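Tryptophan halogenase (Shewanella frigidimarina, PDB 2PYX) probably acts as an FAD-dependent halogenase of the flavoprotein monooxygenase type, placing halogen on tryptophan or a related aromatic substrate. Local coordinates at residues Y109-S114 against A462-Y467; W401-D406 against K456-P461; Y445-Q450 against V468-S473. All blocks are in the same frame, centred on the assembly; numbering follows the deposited sequence.

Counting from the N terminus, the first of these segments lies on strand 108-112, which pairs with strand 87-95. Much later helix 462-471 packs against this strand, and contact 1 closes a loop of 347 residues. Contact 2 is nested inside it: residues 401-406 of helix 383-413 meet 456-461, the end of the loop that leads into helix 462-471. Contact 3 crosses both others, since 445-450 lies between the two halves of contact 2 while 468-473 follows the second half of contact 1. Contacts 1 and 3 thus share helix 462-471, tied to the strand through one and to its own preceding loop through the other, and Phe465 packs on Gln403 and Phe460 of contact 2.

Contact 1. Residues Y109-S114 against A462-Y467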
loop_
_atom_site.group_PDB
_atom_site.type_symbol
_atom_site.label_atom_id
_atom_site.label_comp_id
_atom_site.label_asym_id
_atom_site.label_seq_id
_atom_site.Cartn_x
_atom_site.Cartn_y
_atom_site.Cartn_z
ATOM N N TYR A 109 14.415 9.283 -8.831
ATOM C CA TYR A 109 14.379 7.932 -9.380
ATOM C C TYR A 109 12.974 7.344 -9.220
ATOM O O TYR A 109 12.169 7.826 -8.424
ATOM C CB TYR A 109 15.440 7.045 -8.729
ATOM C CG TYR A 109 15.032 6.514 -7.375
ATOM C CD1 TYR A 109 14.315 5.335 -7.254
ATOM C CD2 TYR A 109 15.302 7.221 -6.204
ATOM C CE1 TYR A 109 13.948 4.836 -6.013
ATOM C CE2 TYR A 109 14.903 6.744 -4.941
ATOM C CZ TYR A 109 14.202 5.551 -4.859
ATOM O OH TYR A 109 13.807 5.078 -3.611
ATOM N N LEU A 110 12.702 6.307 -10.010
ATOM C CA LEU A 110 11.412 5.631 -9.999
ATOM C C LEU A 110 11.484 4.244 -9.394
ATOM O O LEU A 110 12.412 3.492 -9.677
ATOM C CB LEU A 110 10.843 5.485 -11.429
ATOM C CG LEU A 110 9.410 4.932 -11.490
ATOM C CD1 LEU A 110 8.346 5.815 -10.829
ATOM C CD2 LEU A 110 9.048 4.609 -12.947
ATOM N N HIS A 111 10.492 3.937 -8.556
ATOM C CA HIS A 111 10.206 2.589 -8.123
ATOM C C HIS A 111 8.928 2.206 -8.839
ATOM O O HIS A 111 7.842 2.548 -8.395
ATOM C CB HIS A 111 10.084 2.478 -6.588
ATOM C CG HIS A 111 9.617 1.134 -6.111
ATOM N ND1 HIS A 111 9.131 0.924 -4.838
ATOM C CD2 HIS A 111 9.498 -0.052 -6.755
ATOM C CE1 HIS A 111 8.774 -0.341 -4.708
ATOM N NE2 HIS A 111 8.972 -0.953 -5.860
ATOM N N PRO A 112 9.068 1.519 -9.998
ATOM C CA PRO A 112 7.890 1.199 -10.808
ATOM C C PRO A 112 7.164 -0.035 -10.282
ATOM O O PRO A 112 7.770 -0.854 -9.574
ATOM C CB PRO A 112 8.475 0.888 -12.169
ATOM C CG PRO A 112 9.793 0.476 -11.941
ATOM C CD PRO A 112 10.296 1.003 -10.610
ATOM N N PHE A 113 5.885 -0.186 -10.626
ATOM C CA PHE A 113 5.158 -1.419 -10.355
ATOM C C PHE A 113 5.519 -2.573 -11.330
ATOM O O PHE A 113 5.407 -3.768 -10.959
ATOM C CB PHE A 113 3.640 -1.212 -10.350
ATOM C CG PHE A 113 3.108 -0.509 -9.132
ATOM C CD1 PHE A 113 3.677 -0.738 -7.883
ATOM C CD2 PHE A 113 1.976 0.291 -9.218
ATOM C CE1 PHE A 113 3.171 -0.105 -6.770
ATOM C CE2 PHE A 113 1.449 0.921 -8.117
ATOM C CZ PHE A 113 2.057 0.683 -6.870
ATOM N N SER A 114 5.970 -2.250 -12.544
ATOM C CA SER A 114 6.348 -3.278 -13.504
ATOM C C SER A 114 7.582 -4.017 -13.020
ATOM O O SER A 114 8.545 -3.391 -12.543
ATOM C CB SER A 114 6.712 -2.669 -14.844
ATOM O OG SER A 114 5.602 -2.310 -15.618
ATOM N N ALA A 462 12.017 -9.085 -4.615
ATOM C CA ALA A 462 13.405 -8.653 -4.683
ATOM C C ALA A 462 13.505 -7.445 -5.602
ATOM O O ALA A 462 14.295 -6.575 -5.341
ATOM C CB ALA A 462 14.329 -9.763 -5.162
ATOM N N ALA A 463 12.731 -7.400 -6.691
ATOM C CA ALA A 463 12.849 -6.283 -7.638
ATOM C C ALA A 463 12.636 -4.950 -6.954
ATOM O O ALA A 463 13.262 -3.970 -7.318
ATOM C CB ALA A 463 11.908 -6.416 -8.801
ATOM N N SER A 464 11.743 -4.893 -5.994
ATOM C CA SER A 464 11.495 -3.623 -5.293
ATOM C C SER A 464 12.730 -3.142 -4.579
ATOM O O SER A 464 13.064 -1.935 -4.583
ATOM C CB SER A 464 10.352 -3.768 -4.303
ATOM O OG SER A 464 9.130 -3.792 -5.022
ATOM N N PHE A 465 13.450 -4.081 -3.986
ATOM C CA PHE A 465 14.689 -3.763 -3.317
ATOM C C PHE A 465 15.726 -3.309 -4.321
ATOM O O PHE A 465 16.478 -2.359 -4.071
ATOM C CB PHE A 465 15.174 -4.941 -2.487
ATOM C CG PHE A 465 14.334 -5.192 -1.274
ATOM C CD1 PHE A 465 13.156 -5.911 -1.373
ATOM C CD2 PHE A 465 14.683 -4.649 -0.045
ATOM C CE1 PHE A 465 12.361 -6.117 -0.248
ATOM C CE2 PHE A 465 13.900 -4.841 1.070
ATOM C CZ PHE A 465 12.733 -5.587 0.966
ATOM N N GLN A 466 15.794 -3.952 -5.478
ATOM C CA GLN A 466 16.717 -3.513 -6.523
ATOM C C GLN A 466 16.399 -2.105 -7.001
ATOM O O GLN A 466 17.290 -1.274 -7.175
ATOM C CB GLN A 466 16.639 -4.476 -7.716
ATOM C CG GLN A 466 17.058 -5.907 -7.364
ATOM C CD GLN A 466 16.787 -6.906 -8.476
ATOM O OE1 GLN A 466 16.021 -6.624 -9.416
ATOM N NE2 GLN A 466 17.455 -8.070 -8.397
ATOM N N TYR A 467 15.124 -1.825 -7.218
ATOM C CA TYR A 467 14.746 -0.511 -7.748
ATOM C C TYR A 467 15.144 0.603 -6.784
ATOM O O TYR A 467 15.592 1.662 -7.208
ATOM C CB TYR A 467 13.260 -0.415 -8.004
ATOM C CG TYR A 467 12.782 -1.087 -9.240
ATOM C CD1 TYR A 467 13.313 -0.752 -10.499
ATOM C CD2 TYR A 467 11.739 -1.991 -9.194
ATOM C CE1 TYR A 467 12.803 -1.361 -11.681
ATOM C CE2 TYR A 467 11.218 -2.579 -10.399
ATOM C CZ TYR A 467 11.776 -2.263 -11.617
ATOM O OH TYR A 467 11.247 -2.837 -12.779
HETATM O O HOH W 1 14.963 2.409 -9.737
#
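Tyr467 lays one face of its ring over Pro112, whose CD stands 3.3 Å from the ring centroid and 5° off the normal, a CH-pi contact. Pro112 CG lies above the hydroxyl end of the ring, 3.4 Å from Tyr467 CZ. At the ring's edge Tyr467 OH donates to Ser114 O at 2.8 Å, approaching 29° out of the carbonyl plane, and so uses the polar tip of an otherwise apolar buried side chain. An alanine in place of Tyr467 would probably leave Ser114 O without this donor and open a gap against Pro112. His111 crosses Tyr467 at about a right angle. Its CG is anti to the backbone N and beside the carbonyl carbon (chi1 173°); NE2 and Ser464 OG share a hydrogen bond of 3.0 Å, while ND1 is hydrogen-bonded to Glu361, a predicted tryptophan-binding residue. The imidazole links helix and probable substrate site through its two nitrogens. A water donates to both Leu110 O and Tyr467 O, joining the backbones. Residues 109-112 and 462-467 run antiparallel, with the strand paired to strand 87-95 on one side, helix 144-149 against Pro112, and helix 383-413 packed on Ser464 and Tyr109.

Contact 2. Residues W401-D406 against K456-P461; sequences WQQIID and KEALFP
A side-chain amide clasping the backbone of one residue joins helix 383-413 to the loop before helix 462-471, close to the predicted tryptophan site: Gln403 holds both the N-H and the C=O of Phe460, whose side chain comes within about 4 Å of that of Glu361. Gln403 CG is anti to the backbone N (chi1 -165°) and the chain beyond it is extended, which carries the amide clear of the helix. Gln403 OE1 accepts from Phe460 N at 2.9 Å, fairly straight (161°), and Gln403 NE2 donates to Phe460 O at 2.8 Å, reaching a lone pair in the carbonyl plane, though this bond is more bent (142°) and the oxygen is tilted from the glutamine amide plane. Glutamine suits the place because its amide offers an acceptor and a donor side by side, and the two bonds fix its rotation. A water donates to Gln403 OE1 and accepts from Leu459 N. The same OE1 lies at the edge of the Phe460 ring, 3.3 Å from Phe460 CD2. Ile404 CD1 touches Leu459 CD1 at 3.7 Å, and Ile404 CG1 sits at the ring edge, 3.9 Å from Phe460 CE2. Leu367 of helix 363-377 packs on Ile404 and Leu459, Phe407 meets the Phe460 ring, and Phe465 of helix 462-471 covers both Gln403 and Phe460.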
loop_
_atom_site.group_PDB
_atom_site.type_symbol
_atom_site.label_atom_id
_atom_site.label_comp_id
_atom_site.label_asym_id
_atom_site.label_seq_id
_atom_site.Cartn_x
_atom_site.Cartn_y
_atom_site.Cartn_z
ATOM N N TRP A 401 5.565 -7.567 8.181
ATOM C CA TRP A 401 5.901 -6.321 8.925
ATOM C C TRP A 401 7.401 -6.121 9.015
ATOM O O TRP A 401 7.898 -5.003 8.877
ATOM C CB TRP A 401 5.175 -6.253 10.273
ATOM C CG TRP A 401 3.836 -5.622 10.124
ATOM C CD1 TRP A 401 2.598 -6.241 10.095
ATOM C CD2 TRP A 401 3.590 -4.239 9.945
ATOM N NE1 TRP A 401 1.617 -5.298 9.946
ATOM C CE2 TRP A 401 2.205 -4.051 9.883
ATOM C CE3 TRP A 401 4.429 -3.112 9.901
ATOM C CZ2 TRP A 401 1.647 -2.789 9.704
ATOM C CZ3 TRP A 401 3.850 -1.861 9.741
ATOM C CH2 TRP A 401 2.482 -1.724 9.641
ATOM N N GLN A 402 8.160 -7.180 9.216
ATOM C CA GLN A 402 9.628 -7.026 9.209
ATOM C C GLN A 402 10.074 -6.508 7.846
ATOM O O GLN A 402 10.935 -5.634 7.778
ATOM C CB GLN A 402 10.343 -8.330 9.585
ATOM C CG GLN A 402 11.875 -8.267 9.430
ATOM C CD GLN A 402 12.602 -9.578 9.818
ATOM O OE1 GLN A 402 13.217 -9.677 10.879
ATOM N NE2 GLN A 402 12.539 -10.575 8.939
ATOM N N GLN A 403 9.522 -7.054 6.765
ATOM C CA GLN A 403 9.882 -6.638 5.426
ATOM C C GLN A 403 9.490 -5.204 5.176
ATOM O O GLN A 403 10.263 -4.456 4.546
ATOM C CB GLN A 403 9.240 -7.519 4.377
ATOM C CG GLN A 403 9.890 -7.306 3.039
ATOM C CD GLN A 403 9.189 -7.935 1.875
ATOM O OE1 GLN A 403 7.982 -7.790 1.686
ATOM N NE2 GLN A 403 10.003 -8.577 1.000
ATOM N N ILE A 404 8.313 -4.784 5.643
ATOM C CA ILE A 404 7.858 -3.405 5.419
ATOM C C ILE A 404 8.823 -2.464 6.136
ATOM O O ILE A 404 9.292 -1.482 5.579
ATOM C CB ILE A 404 6.421 -3.228 5.944
ATOM C CG1 ILE A 404 5.422 -3.898 5.012
ATOM C CG2 ILE A 404 6.120 -1.754 6.126
ATOM C CD1 ILE A 404 4.111 -4.166 5.632
ATOM N N ILE A 405 9.142 -2.741 7.395
ATOM C CA ILE A 405 9.987 -1.836 8.149
ATOM C C ILE A 405 11.371 -1.732 7.482
ATOM O O ILE A 405 11.950 -0.643 7.294
ATOM C CB ILE A 405 10.086 -2.211 9.625
ATOM C CG1 ILE A 405 8.714 -2.153 10.303
ATOM C CG2 ILE A 405 11.090 -1.273 10.346
ATOM C CD1 ILE A 405 8.036 -0.818 10.184
ATOM N N ASP A 406 11.903 -2.878 7.085
ATOM C CA ASP A 406 13.228 -2.895 6.503
ATOM C C ASP A 406 13.227 -2.192 5.145
ATOM O O ASP A 406 14.158 -1.450 4.812
ATOM C CB ASP A 406 13.721 -4.342 6.298
ATOM C CG ASP A 406 14.135 -5.010 7.584
ATOM O OD1 ASP A 406 14.107 -4.386 8.676
ATOM O OD2 ASP A 406 14.519 -6.225 7.480
ATOM N N LYS A 456 6.981 -17.803 1.042
ATOM C CA LYS A 456 6.133 -17.632 -0.114
ATOM C C LYS A 456 5.395 -16.291 -0.050
ATOM O O LYS A 456 5.112 -15.750 1.025
ATOM C CB LYS A 456 5.125 -18.800 -0.180
ATOM C CG LYS A 456 5.805 -20.103 -0.535
ATOM C CD LYS A 456 5.096 -21.375 -0.025
ATOM C CE LYS A 456 3.731 -21.563 -0.595
ATOM N NZ LYS A 456 3.182 -22.917 -0.207
ATOM N N GLU A 457 5.097 -15.753 -1.227
ATOM C CA GLU A 457 4.170 -14.652 -1.363
ATOM C C GLU A 457 4.548 -13.406 -0.564
ATOM O O GLU A 457 3.733 -12.797 0.103
ATOM C CB GLU A 457 2.767 -15.088 -1.005
ATOM C CG GLU A 457 2.217 -16.133 -1.938
ATOM C CD GLU A 457 0.928 -16.669 -1.350
ATOM O OE1 GLU A 457 0.997 -17.424 -0.332
ATOM O OE2 GLU A 457 -0.130 -16.270 -1.859
ATOM N N ALA A 458 5.800 -12.994 -0.709
ATOM C CA ALA A 458 6.223 -11.775 -0.066
ATOM C C ALA A 458 5.453 -10.571 -0.574
ATOM O O ALA A 458 5.037 -10.503 -1.731
ATOM C CB ALA A 458 7.683 -11.554 -0.288
ATOM N N LEU A 459 5.275 -9.569 0.289
ATOM C CA LEU A 459 4.616 -8.350 -0.127
ATOM C C LEU A 459 5.442 -7.593 -1.155
ATOM O O LEU A 459 4.899 -7.135 -2.161
ATOM C CB LEU A 459 4.400 -7.429 1.076
ATOM C CG LEU A 459 3.103 -7.395 1.867
ATOM C CD1 LEU A 459 3.121 -6.099 2.670
ATOM C CD2 LEU A 459 1.836 -7.477 1.028
ATOM N N PHE A 460 6.725 -7.454 -0.890
ATOM C CA PHE A 460 7.655 -6.846 -1.853
ATOM C C PHE A 460 8.594 -7.902 -2.408
ATOM O O PHE A 460 9.324 -8.559 -1.666
ATOM C CB PHE A 460 8.513 -5.751 -1.183
ATOM C CG PHE A 460 7.727 -4.646 -0.557
ATOM C CD1 PHE A 460 7.176 -3.637 -1.327
ATOM C CD2 PHE A 460 7.564 -4.579 0.829
ATOM C CE1 PHE A 460 6.461 -2.619 -0.718
ATOM C CE2 PHE A 460 6.857 -3.568 1.411
ATOM C CZ PHE A 460 6.292 -2.599 0.648
ATOM N N PRO A 461 8.671 -8.013 -3.752
ATOM C CA PRO A 461 9.658 -8.903 -4.320
ATOM C C PRO A 461 11.004 -8.270 -4.331
ATOM O O PRO A 461 11.093 -7.023 -4.113
ATOM C CB PRO A 461 9.176 -9.080 -5.766
ATOM C CG PRO A 461 8.500 -7.877 -6.072
ATOM C CD PRO A 461 7.902 -7.327 -4.783
HETATM O O HOH W 2 6.726 -9.958 2.859
#

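Contact 3. Residues Y445-Q450 against V468-S473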
loop_
_atom_site.group_PDB
_atom_site.type_symbol
_atom_site.label_atom_id
_atom_site.label_comp_id
_atom_site.label_asym_id
_atom_site.label_seq_id
_atom_site.Cartn_x
_atom_site.Cartn_y
_atom_site.Cartn_z
ATOM N N TYR A 445 28.215 -6.653 -1.975
ATOM C CA TYR A 445 28.975 -7.684 -2.672
ATOM C C TYR A 445 28.188 -8.458 -3.698
ATOM O O TYR A 445 28.775 -9.091 -4.585
ATOM C CB TYR A 445 29.666 -8.638 -1.683
ATOM C CG TYR A 445 30.613 -7.910 -0.800
ATOM C CD1 TYR A 445 31.833 -7.493 -1.290
ATOM C CD2 TYR A 445 30.276 -7.588 0.509
ATOM C CE1 TYR A 445 32.695 -6.779 -0.489
ATOM C CE2 TYR A 445 31.136 -6.890 1.312
ATOM C CZ TYR A 445 32.345 -6.494 0.806
ATOM O OH TYR A 445 33.248 -5.773 1.607
ATOM N N GLN A 446 26.861 -8.420 -3.615
ATOM C CA GLN A 446 26.013 -9.044 -4.630
ATOM C C GLN A 446 24.666 -8.340 -4.706
ATOM O O GLN A 446 24.227 -7.727 -3.733
ATOM C CB GLN A 446 25.815 -10.531 -4.376
ATOM C CG GLN A 446 25.088 -10.864 -3.073
ATOM C CD GLN A 446 24.916 -12.353 -2.893
ATOM O OE1 GLN A 446 25.831 -13.137 -3.211
ATOM N NE2 GLN A 446 23.739 -12.769 -2.411
ATOM N N THR A 447 23.991 -8.428 -5.839
ATOM C CA THR A 447 22.704 -7.791 -5.957
ATOM C C THR A 447 21.646 -8.471 -5.092
ATOM O O THR A 447 21.737 -9.679 -4.818
ATOM C CB THR A 447 22.190 -7.735 -7.395
ATOM O OG1 THR A 447 21.998 -9.071 -7.876
ATOM C CG2 THR A 447 23.169 -7.002 -8.286
ATOM N N PRO A 448 20.603 -7.718 -4.704
ATOM C CA PRO A 448 19.419 -8.358 -4.100
ATOM C C PRO A 448 18.863 -9.379 -5.079
ATOM O O PRO A 448 18.927 -9.207 -6.301
ATOM C CB PRO A 448 18.428 -7.201 -3.899
ATOM C CG PRO A 448 19.348 -5.913 -3.887
ATOM C CD PRO A 448 20.431 -6.257 -4.871
ATOM N N SER A 449 18.356 -10.471 -4.523
ATOM C CA SER A 449 17.764 -11.495 -5.377
ATOM C C SER A 449 16.658 -12.219 -4.653
ATOM O O SER A 449 16.442 -12.023 -3.475
ATOM C CB SER A 449 18.816 -12.512 -5.841
ATOM O OG SER A 449 19.077 -13.398 -4.776
ATOM N N GLN A 450 15.951 -13.065 -5.397
ATOM C CA GLN A 450 14.899 -13.896 -4.782
ATOM C C GLN A 450 15.425 -14.765 -3.660
ATOM O O GLN A 450 14.662 -15.161 -2.748
ATOM C CB GLN A 450 14.212 -14.787 -5.820
ATOM N N VAL A 468 14.931 0.393 -5.483
ATOM C CA VAL A 468 15.303 1.400 -4.495
ATOM C C VAL A 468 16.817 1.458 -4.333
ATOM O O VAL A 468 17.415 2.547 -4.394
ATOM C CB VAL A 468 14.572 1.184 -3.149
ATOM C CG1 VAL A 468 15.126 2.141 -2.065
ATOM C CG2 VAL A 468 13.081 1.427 -3.331
ATOM N N LEU A 469 17.462 0.319 -4.115
ATOM C CA LEU A 469 18.897 0.297 -3.869
ATOM C C LEU A 469 19.649 1.000 -4.996
ATOM O O LEU A 469 20.511 1.842 -4.757
ATOM C CB LEU A 469 19.373 -1.149 -3.716
ATOM C CG LEU A 469 20.750 -1.410 -3.140
ATOM C CD1 LEU A 469 20.854 -0.988 -1.689
ATOM C CD2 LEU A 469 21.114 -2.878 -3.223
ATOM N N TYR A 470 19.354 0.607 -6.229
ATOM C CA TYR A 470 20.074 1.137 -7.383
ATOM C C TYR A 470 19.482 2.433 -7.896
ATOM O O TYR A 470 20.190 3.226 -8.535
ATOM C CB TYR A 470 20.224 0.079 -8.462
ATOM C CG TYR A 470 21.009 -1.103 -7.921
ATOM C CD1 TYR A 470 22.293 -0.958 -7.368
ATOM C CD2 TYR A 470 20.420 -2.361 -7.831
ATOM C CE1 TYR A 470 22.967 -2.000 -6.786
ATOM C CE2 TYR A 470 21.124 -3.433 -7.258
ATOM C CZ TYR A 470 22.373 -3.269 -6.740
ATOM O OH TYR A 470 23.044 -4.313 -6.150
ATOM N N GLY A 471 18.211 2.700 -7.622
ATOM C CA GLY A 471 17.684 4.035 -7.830
ATOM C C GLY A 471 18.496 5.079 -7.087
ATOM O O GLY A 471 18.704 6.206 -7.597
HETATM N N MSE A 472 18.934 4.728 -5.895
HETATM C CA MSE A 472 19.688 5.616 -5.037
HETATM C C MSE A 472 21.195 5.443 -5.152
HETATM O O MSE A 472 21.953 5.867 -4.285
HETATM C CB MSE A 472 19.189 5.470 -3.589
HETATM C CG MSE A 472 17.735 5.787 -3.470
HETATM SE SE MSE A 472 17.130 5.807 -1.583
HETATM C CE MSE A 472 18.199 7.417 -0.955
ATOM N N SER A 473 21.652 4.824 -6.243
ATOM C CA SER A 473 23.074 4.796 -6.608
ATOM C C SER A 473 23.972 4.025 -5.661
ATOM O O SER A 473 25.183 4.269 -5.580
ATOM C CB SER A 473 23.602 6.213 -6.799
ATOM O OG SER A 473 22.852 6.835 -7.822
#
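Tyr470 CG is anti to its carbonyl carbon (chi1 -61°) and Leu469 CG is anti to its backbone N (chi1 -166°), and from these adjacent positions near the end of helix 462-471 both side chains head toward Thr447 and Pro448. Leu469 CG comes to lie over the centre of one face of the Tyr470 ring, 4.3 Å above its plane. The two side chains lie together, and the loop packs on Leu469 CD2 and on the hydroxyl end of Tyr470. Pro448 meets them with CG and CD of its ring. Its CG touches Leu469 CD2 at 3.6 Å, and its CD approaches Tyr470 tip to tip, 3.5 Å from Tyr470 OH and 3.8 Å from Tyr470 CE2. Proline fits here because its compact ring presents CG and CD to two different partners, and its backbone, having no N-H, brings no donor that would need a mate. Thr447 comes across Tyr470 at about a right angle, its CG2 lying 3.4 Å from Tyr470 OH. This oxygen has its hydrogen bond with Thr476 OG1, so the hydroxyl is tied to the residues that follow the helix, while carbon atoms of Thr447 and Pro448 pack beside it. No hydrogen bond links the two segments, but Pro448 O accepts from Gln466 NE2, one turn earlier on the same helix. That helix ends in a Schellman motif: Ser473, with a positive phi of 66°, is the C-prime residue, its N bonding to Tyr470 O while Phe474 N reaches Leu469 O. Cys125 of helix 125-128 touches Thr447 and Tyr470, Leu410 of helix 383-413 packs on Leu469, and Val468 and the selenomethionine Met472 touch Tyr109 of strand 108-112.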